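Local coordinates for protein potential RNA-dependent RNA polymerase (Human picobirnavirus, PDB 5I62) that catalyses template-directed synthesis of RNA from ribonucleoside triphosphates, in both transcription and genome replication of a small double-stranded RNA virus, at residues M42-I47 with L426-R431; L363-P366 with D372-Q375; S376-R379 with D383-L386. One frame throughout, in Å; residues are numbered along the deposited sequence.

Interactions 2 and 3 share helix 370-378 and touch each other, their centres about 11 Å apart, whereas interaction 1 lies about 38 and 35 Å from them, centre to centre, and joins parts of the chain far apart in sequence. All three are mainly buried. Interaction 1 is purely apolar between its segments, and every residue that touches in it is buried. The other two combine an apolar core with a water bridge at a partly exposed residue, Asp372 in interaction 2 and Ser378 in interaction 3. Both belong to the palm, where helix 370-378 packs against the central sheet; interaction 1 instead holds the N-terminal region to helix 419-427.

Interaction 1 of 3, residues M42-I47 with L426-R431; sequences MSLESI and LAMQER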
loop_
_atom_site.group_PDB
_atom_site.type_symbol
_atom_site.label_atom_id
_atom_site.label_comp_id
_atom_site.label_asym_id
_atom_site.label_seq_id
_atom_site.Cartn_x
_atom_site.Cartn_y
_atom_site.Cartn_z
ATOM N N MET A 42 -18.048 19.503 -16.837
ATOM C CA MET A 42 -16.930 20.350 -16.464
ATOM C C MET A 42 -15.644 19.549 -16.569
ATOM O O MET A 42 -15.624 18.349 -16.288
ATOM C CB MET A 42 -17.100 20.905 -15.042
ATOM C CG MET A 42 -18.080 22.072 -14.962
ATOM S SD MET A 42 -18.470 22.590 -13.278
ATOM C CE MET A 42 -16.853 23.058 -12.676
ATOM N N SER A 43 -14.570 20.216 -16.982
ATOM C CA SER A 43 -13.277 19.562 -17.003
ATOM C C SER A 43 -12.713 19.455 -15.589
ATOM O O SER A 43 -13.158 20.122 -14.648
ATOM C CB SER A 43 -12.289 20.327 -17.882
ATOM O OG SER A 43 -11.913 21.526 -17.232
ATOM N N LEU A 44 -11.701 18.611 -15.457
ATOM C CA LEU A 44 -11.018 18.470 -14.184
ATOM C C LEU A 44 -10.393 19.794 -13.740
ATOM O O LEU A 44 -10.467 20.161 -12.562
ATOM C CB LEU A 44 -9.981 17.363 -14.318
ATOM C CG LEU A 44 -9.045 17.071 -13.163
ATOM C CD1 LEU A 44 -9.818 16.507 -11.985
ATOM C CD2 LEU A 44 -7.997 16.087 -13.673
ATOM N N GLU A 45 -9.803 20.534 -14.682
ATOM C CA GLU A 45 -9.212 21.834 -14.373
ATOM C C GLU A 45 -10.250 22.770 -13.764
ATOM O O GLU A 45 -10.011 23.391 -12.721
ATOM C CB GLU A 45 -8.620 22.461 -15.639
ATOM C CG GLU A 45 -7.442 21.719 -16.279
ATOM C CD GLU A 45 -7.833 20.343 -16.818
ATOM O OE1 GLU A 45 -8.663 20.267 -17.758
ATOM O OE2 GLU A 45 -7.308 19.338 -16.293
ATOM N N SER A 46 -11.423 22.862 -14.398
ATOM C CA SER A 46 -12.455 23.783 -13.934
ATOM C C SER A 46 -12.971 23.405 -12.552
ATOM O O SER A 46 -13.212 24.282 -11.722
ATOM C CB SER A 46 -13.593 23.836 -14.942
ATOM O OG SER A 46 -13.176 24.540 -16.099
ATOM N N ILE A 47 -13.174 22.109 -12.298
ATOM C CA ILE A 47 -13.520 21.661 -10.948
ATOM C C ILE A 47 -12.461 22.123 -9.964
ATOM O O ILE A 47 -12.760 22.754 -8.942
ATOM C CB ILE A 47 -13.671 20.129 -10.899
ATOM C CG1 ILE A 47 -14.815 19.662 -11.802
ATOM C CG2 ILE A 47 -13.875 19.668 -9.447
ATOM C CD1 ILE A 47 -14.673 18.226 -12.221
ATOM N N LEU A 426 -12.291 11.955 -7.000
ATOM C CA LEU A 426 -13.731 12.002 -7.239
ATOM C C LEU A 426 -14.030 12.109 -8.730
ATOM O O LEU A 426 -15.032 11.564 -9.217
ATOM C CB LEU A 426 -14.342 13.173 -6.478
ATOM C CG LEU A 426 -14.359 13.035 -4.957
ATOM C CD1 LEU A 426 -14.839 14.327 -4.312
ATOM C CD2 LEU A 426 -15.224 11.859 -4.532
ATOM N N ALA A 427 -13.170 12.801 -9.474
ATOM C CA ALA A 427 -13.445 13.078 -10.878
ATOM C C ALA A 427 -12.957 11.973 -11.811
ATOM O O ALA A 427 -13.508 11.799 -12.904
ATOM C CB ALA A 427 -12.814 14.413 -11.271
ATOM N N MET A 428 -11.958 11.206 -11.393
ATOM C CA MET A 428 -11.259 10.256 -12.249
ATOM C C MET A 428 -11.207 8.902 -11.570
ATOM O O MET A 428 -10.907 8.818 -10.380
ATOM C CB MET A 428 -9.834 10.713 -12.526
ATOM C CG MET A 428 -9.741 12.003 -13.277
ATOM S SD MET A 428 -10.034 11.612 -14.992
ATOM C CE MET A 428 -9.553 13.161 -15.765
ATOM N N GLN A 429 -11.453 7.837 -12.321
ATOM C CA GLN A 429 -11.399 6.517 -11.724
ATOM C C GLN A 429 -10.414 5.627 -12.463
ATOM O O GLN A 429 -10.045 5.875 -13.614
ATOM C CB GLN A 429 -12.779 5.862 -11.681
ATOM C CG GLN A 429 -13.423 5.694 -13.027
ATOM C CD GLN A 429 -14.901 5.397 -12.892
ATOM O OE1 GLN A 429 -15.408 5.242 -11.773
ATOM N NE2 GLN A 429 -15.605 5.304 -14.025
ATOM N N GLU A 430 -10.000 4.575 -11.761
ATOM C CA GLU A 430 -8.987 3.661 -12.268
ATOM C C GLU A 430 -9.568 2.633 -13.228
ATOM O O GLU A 430 -8.894 2.199 -14.164
ATOM C CB GLU A 430 -8.336 2.944 -11.095
ATOM C CG GLU A 430 -7.188 2.067 -11.483
ATOM C CD GLU A 430 -6.489 1.516 -10.266
ATOM O OE1 GLU A 430 -6.856 1.911 -9.131
ATOM O OE2 GLU A 430 -5.582 0.685 -10.450
ATOM N N ARG A 431 -10.799 2.215 -12.993
ATOM C CA ARG A 431 -11.399 1.166 -13.796
ATOM C C ARG A 431 -12.840 1.515 -14.103
ATOM O O ARG A 431 -13.547 2.108 -13.286
ATOM C CB ARG A 431 -11.326 -0.187 -13.097
ATOM C CG ARG A 431 -10.066 -0.930 -13.441
ATOM C CD ARG A 431 -9.851 -2.113 -12.530
ATOM N NE ARG A 431 -8.567 -1.983 -11.853
ATOM C CZ ARG A 431 -7.390 -2.214 -12.427
ATOM N NH1 ARG A 431 -7.331 -2.607 -13.701
ATOM N NH2 ARG A 431 -6.273 -2.054 -11.723
#
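Leu44 lies across the end of helix 419-427 and divides its two methyls between successive residues of the other segment. CD1 of Leu44 meets CB of Ala427 at 3.7 Å, the tightest point of the contact, and CD2 of Leu44 reaches the terminal methyl CE of Met428 at 3.9 Å. With CG of Leu44 anti to the backbone N (chi1 175°), the isobutyl group extends from the first turn of helix 44-55 toward this partner. Met428, the first residue to leave the helical conformation, starts out pointing past the other segment, and its chain bends at chi2 (-79°) to bring CE against CD2 of Leu44, the two side chains crossing at a slant. Ile47, one turn further along helix 44-55, adds a looser touch, its CD1 lying 4.3 Å from CB of Ala427.

The four residues that meet are all buried, and Val76 and Tyr39 extend the apolar patch around Leu44 and Ile47. The other side of the helix start is polar and more open. There Ser43 occupies the N-cap, its OG accepting from Ser46 N at 3.2 Å in a nearly straight bond of 165°, so that the first turn is held from its outer side while Leu44 faces inward; Glu45 is exposed. Beyond Met428 the second segment also becomes more accessible, and Glu430 pairs with Arg431 and with Arg187.

Ala427 is further held through its carbonyl, which accepts from Arg35 NH1, while Gln429 bonds by its backbone to Tyr34. A short, weakly bonded strand about 428-429 pairs antiparallel with strand 34-35, and the apolar contact lies next to this pairing. Such a tie between the N-terminal region and a C-terminal helical part, probably the thumb, is consistent with the closed right hand of viral RNA-dependent RNA polymerases.

Interaction 2 of 3, residues L363-P366 with D372-Q375; sequences LTYP and DVMQ
Val373 presents its CG2 methyl to two side chains of the opposite segment, Tyr365 and Leu363. The phenol oxygen OH of Tyr365 lies 4.0 Å from CG2 of Val373, and ring atom CE2 of Tyr365 is 4.3 Å from the same methyl; CD1 of Leu363 approaches CG2 of Val373 more loosely, at 4.4 Å. The phenol oxygen also passes CB of Asp372, at 4.2 Å. The polar link between these two residues runs through a water, which accepts from OH of Tyr365 at 3.0 Å and donates to OD2 of Asp372 at 2.6 Å. Ring and carboxylate planes are only 7° apart, although the two side chains run at about a right angle to each other.

These residues belong to the palm of the polymerase, segment 363-366 leaving strand 360-363 just after the hairpin that carries the GDD sequence of motif C, and helix 370-378 following as the helix of a beta-alpha-beta crossover that packs on the sheet through Thr260 and leads to strand 390-392.

CG of Tyr365 stands between backbone N and carbonyl carbon (chi1 60°), the crowded position, and from there the ring carries OH to the helix; Ala342 and Ala343 of helix 327-345 pack against it. Leu363 is set by backbone bonding to Val258 and by contact with Gln339, while Thr260 of strand 257-261 touches both Leu363 and Val373. On the helix, Ser369 OG accepts from Asp372 N. The carboxylate sits close to the N-terminal end of this helix, whose dipole would tend to stabilise its negative charge.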
loop_
_atom_site.group_PDB
_atom_site.type_symbol
_atom_site.label_atom_id
_atom_site.label_comp_id
_atom_site.label_asym_id
_atom_site.label_seq_id
_atom_site.Cartn_x
_atom_site.Cartn_y
_atom_site.Cartn_z
ATOM N N LEU A 363 10.437 10.556 11.132
ATOM C CA LEU A 363 11.299 10.224 12.261
ATOM C C LEU A 363 12.038 11.451 12.775
ATOM O O LEU A 363 12.190 12.456 12.082
ATOM C CB LEU A 363 12.306 9.119 11.894
ATOM C CG LEU A 363 13.540 9.518 11.070
ATOM C CD1 LEU A 363 14.635 8.462 11.205
ATOM C CD2 LEU A 363 13.177 9.681 9.592
ATOM N N THR A 364 12.529 11.331 14.002
ATOM C CA THR A 364 13.411 12.352 14.545
ATOM C C THR A 364 14.356 11.701 15.545
ATOM O O THR A 364 14.048 10.658 16.127
ATOM C CB THR A 364 12.614 13.508 15.185
ATOM O OG1 THR A 364 13.490 14.605 15.486
ATOM C CG2 THR A 364 11.927 13.045 16.458
ATOM N N TYR A 365 15.538 12.295 15.682
ATOM C CA TYR A 365 16.484 11.970 16.738
ATOM C C TYR A 365 17.446 13.143 16.876
ATOM O O TYR A 365 17.505 13.998 15.991
ATOM C CB TYR A 365 17.230 10.651 16.450
ATOM C CG TYR A 365 18.047 10.639 15.170
ATOM C CD1 TYR A 365 19.309 11.241 15.104
ATOM C CD2 TYR A 365 17.578 9.983 14.034
ATOM C CE1 TYR A 365 20.055 11.213 13.931
ATOM C CE2 TYR A 365 18.312 9.944 12.862
ATOM C CZ TYR A 365 19.549 10.563 12.813
ATOM O OH TYR A 365 20.278 10.526 11.643
ATOM N N PRO A 366 18.179 13.230 17.977
ATOM C CA PRO A 366 19.065 14.397 18.185
ATOM C C PRO A 366 20.057 14.618 17.053
ATOM O O PRO A 366 20.851 13.729 16.740
ATOM C CB PRO A 366 19.783 14.055 19.496
ATOM C CG PRO A 366 18.727 13.297 20.261
ATOM C CD PRO A 366 18.044 12.428 19.210
ATOM N N ASP A 372 21.829 12.982 6.277
ATOM C CA ASP A 372 22.350 11.896 7.107
ATOM C C ASP A 372 21.463 10.655 7.014
ATOM O O ASP A 372 21.965 9.529 6.903
ATOM C CB ASP A 372 22.462 12.321 8.565
ATOM C CG ASP A 372 23.641 13.245 8.821
ATOM O OD1 ASP A 372 24.469 13.445 7.905
ATOM O OD2 ASP A 372 23.745 13.753 9.956
ATOM N N VAL A 373 20.149 10.836 7.139
ATOM C CA VAL A 373 19.239 9.697 7.022
ATOM C C VAL A 373 19.414 9.044 5.661
ATOM O O VAL A 373 19.534 7.814 5.547
ATOM C CB VAL A 373 17.781 10.146 7.253
ATOM C CG1 VAL A 373 16.803 9.033 6.868
ATOM C CG2 VAL A 373 17.562 10.551 8.695
ATOM N N MET A 374 19.473 9.864 4.612
ATOM C CA MET A 374 19.601 9.329 3.260
ATOM C C MET A 374 20.875 8.501 3.112
ATOM O O MET A 374 20.851 7.402 2.542
ATOM C CB MET A 374 19.578 10.466 2.244
ATOM C CG MET A 374 18.989 10.064 0.908
ATOM S SD MET A 374 19.470 11.152 -0.446
ATOM C CE MET A 374 21.253 10.992 -0.329
ATOM N N GLN A 375 21.998 9.018 3.620
ATOM C CA GLN A 375 23.261 8.283 3.567
ATOM C C GLN A 375 23.176 6.980 4.349
ATOM O O GLN A 375 23.697 5.944 3.905
ATOM C CB GLN A 375 24.405 9.147 4.117
ATOM C CG GLN A 375 25.007 10.128 3.118
ATOM C CD GLN A 375 25.945 11.133 3.778
ATOM O OE1 GLN A 375 26.642 10.812 4.754
ATOM N NE2 GLN A 375 25.975 12.358 3.240
HETATM O O HOH W 1 22.084 12.974 11.756
#

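Interaction 3 of 3, residues S376-R379 with D383-L386; sequences SYSR and DMNL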
loop_
_atom_site.group_PDB
_atom_site.type_symbol
_atom_site.label_atom_id
_atom_site.label_comp_id
_atom_site.label_asym_id
_atom_site.label_seq_id
_atom_site.Cartn_x
_atom_site.Cartn_y
_atom_site.Cartn_z
ATOM N N SER A 376 22.550 7.016 5.530
ATOM C CA SER A 376 22.492 5.824 6.368
ATOM C C SER A 376 21.617 4.744 5.744
ATOM O O SER A 376 21.921 3.553 5.864
ATOM C CB SER A 376 21.976 6.180 7.763
ATOM O OG SER A 376 21.991 5.050 8.623
ATOM N N TYR A 377 20.516 5.143 5.100
ATOM C CA TYR A 377 19.623 4.177 4.460
ATOM C C TYR A 377 20.216 3.648 3.153
ATOM O O TYR A 377 20.193 2.440 2.891
ATOM C CB TYR A 377 18.273 4.820 4.154
ATOM C CG TYR A 377 17.339 5.163 5.293
ATOM C CD1 TYR A 377 17.738 5.119 6.627
ATOM C CD2 TYR A 377 16.041 5.556 5.013
ATOM C CE1 TYR A 377 16.859 5.466 7.649
ATOM C CE2 TYR A 377 15.156 5.887 6.012
ATOM C CZ TYR A 377 15.564 5.842 7.329
ATOM O OH TYR A 377 14.651 6.181 8.305
ATOM N N SER A 378 20.710 4.554 2.298
ATOM C CA SER A 378 21.029 4.213 0.912
ATOM C C SER A 378 22.188 3.231 0.806
ATOM O O SER A 378 22.272 2.473 -0.168
ATOM C CB SER A 378 21.343 5.474 0.118
ATOM O OG SER A 378 20.187 6.283 0.007
ATOM N N ARG A 379 23.092 3.228 1.782
ATOM C CA ARG A 379 24.234 2.322 1.741
ATOM C C ARG A 379 23.817 0.855 1.718
ATOM O O ARG A 379 24.631 -0.006 1.381
ATOM C CB ARG A 379 25.148 2.581 2.938
ATOM C CG ARG A 379 24.467 2.309 4.250
ATOM C CD ARG A 379 25.368 2.663 5.421
ATOM N NE ARG A 379 24.620 2.969 6.636
ATOM C CZ ARG A 379 25.191 3.166 7.824
ATOM N NH1 ARG A 379 26.512 3.066 7.934
ATOM N NH2 ARG A 379 24.451 3.467 8.898
ATOM N N ASP A 383 17.383 3.272 -2.866
ATOM C CA ASP A 383 17.405 4.460 -3.703
ATOM C C ASP A 383 16.511 5.526 -3.095
ATOM O O ASP A 383 15.369 5.244 -2.724
ATOM C CB ASP A 383 16.953 4.128 -5.125
ATOM C CG ASP A 383 17.343 5.197 -6.128
ATOM O OD1 ASP A 383 18.424 5.806 -5.969
ATOM O OD2 ASP A 383 16.570 5.416 -7.085
ATOM N N MET A 384 17.046 6.739 -2.976
ATOM C CA MET A 384 16.351 7.892 -2.427
ATOM C C MET A 384 16.853 9.128 -3.170
ATOM O O MET A 384 18.037 9.242 -3.475
ATOM C CB MET A 384 16.589 8.058 -0.917
ATOM C CG MET A 384 16.365 6.805 -0.059
ATOM S SD MET A 384 16.839 7.038 1.675
ATOM C CE MET A 384 15.498 8.039 2.310
ATOM N N ASN A 385 15.941 10.033 -3.463
ATOM C CA ASN A 385 16.217 11.307 -4.129
ATOM C C ASN A 385 16.120 12.355 -3.022
ATOM O O ASN A 385 15.054 12.564 -2.437
ATOM C CB ASN A 385 15.215 11.476 -5.283
ATOM C CG ASN A 385 15.167 12.848 -5.907
ATOM O OD1 ASN A 385 15.948 13.739 -5.604
ATOM N ND2 ASN A 385 14.184 13.025 -6.793
ATOM N N LEU A 386 17.262 12.940 -2.668
ATOM C CA LEU A 386 17.290 13.907 -1.575
ATOM C C LEU A 386 16.203 14.965 -1.739
ATOM O O LEU A 386 15.643 15.460 -0.751
ATOM C CB LEU A 386 18.668 14.554 -1.502
ATOM C CG LEU A 386 18.847 15.530 -0.336
ATOM C CD1 LEU A 386 18.387 14.908 0.980
ATOM C CD2 LEU A 386 20.283 15.997 -0.232
HETATM O O HOH W 2 19.911 6.662 -2.929
#
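Met384 lays its thioether against the base of Tyr377, with SD 3.6 Å from CB of Tyr377 and 3.7 Å from its CD2. The methionine leaves the backbone with CG anti to its carbonyl carbon, continues extended, and then bends at chi3 (75°), a turn that brings CE back to within 3.7 Å of Tyr377 CD2. The sulfur thus makes an oblique Met-aromatic contact, 4.9 Å from the ring centroid and 68° off its normal. The ring itself extends toward helix 327-345, touching Leu338 and Gln339, and Thr260 of the palm sheet packs on both Tyr377 and Met384.

On the neighbouring position of the helix, OG of Ser378 stands 3.8 Å from SD of Met384 and engages in two hydrogen bonds. It donates to the carbonyl of Met374 one turn earlier and accepts from a water, and that water in turn accepts from the backbone N of Met384 at 2.9 Å. Arg379 turns the other way and grips Ser376 side-on: its NE bonds to Ser376 O in the plane of the guanidinium, while NH2 takes Ser376 OG from a direction tilted 28° out of that plane. Ser345 OG gives NH2 a further partner.

The helix 370-378 and the chain that leads on to strand 390-392 probably correspond to motif D of viral polymerases. Asp383 is held by a backbone bond to Ser263, but between the two segments packing and the sulfur-aromatic contact, rather than direct polar bonds, do the joining, with the amide N of Met384 bonded to the bridging water.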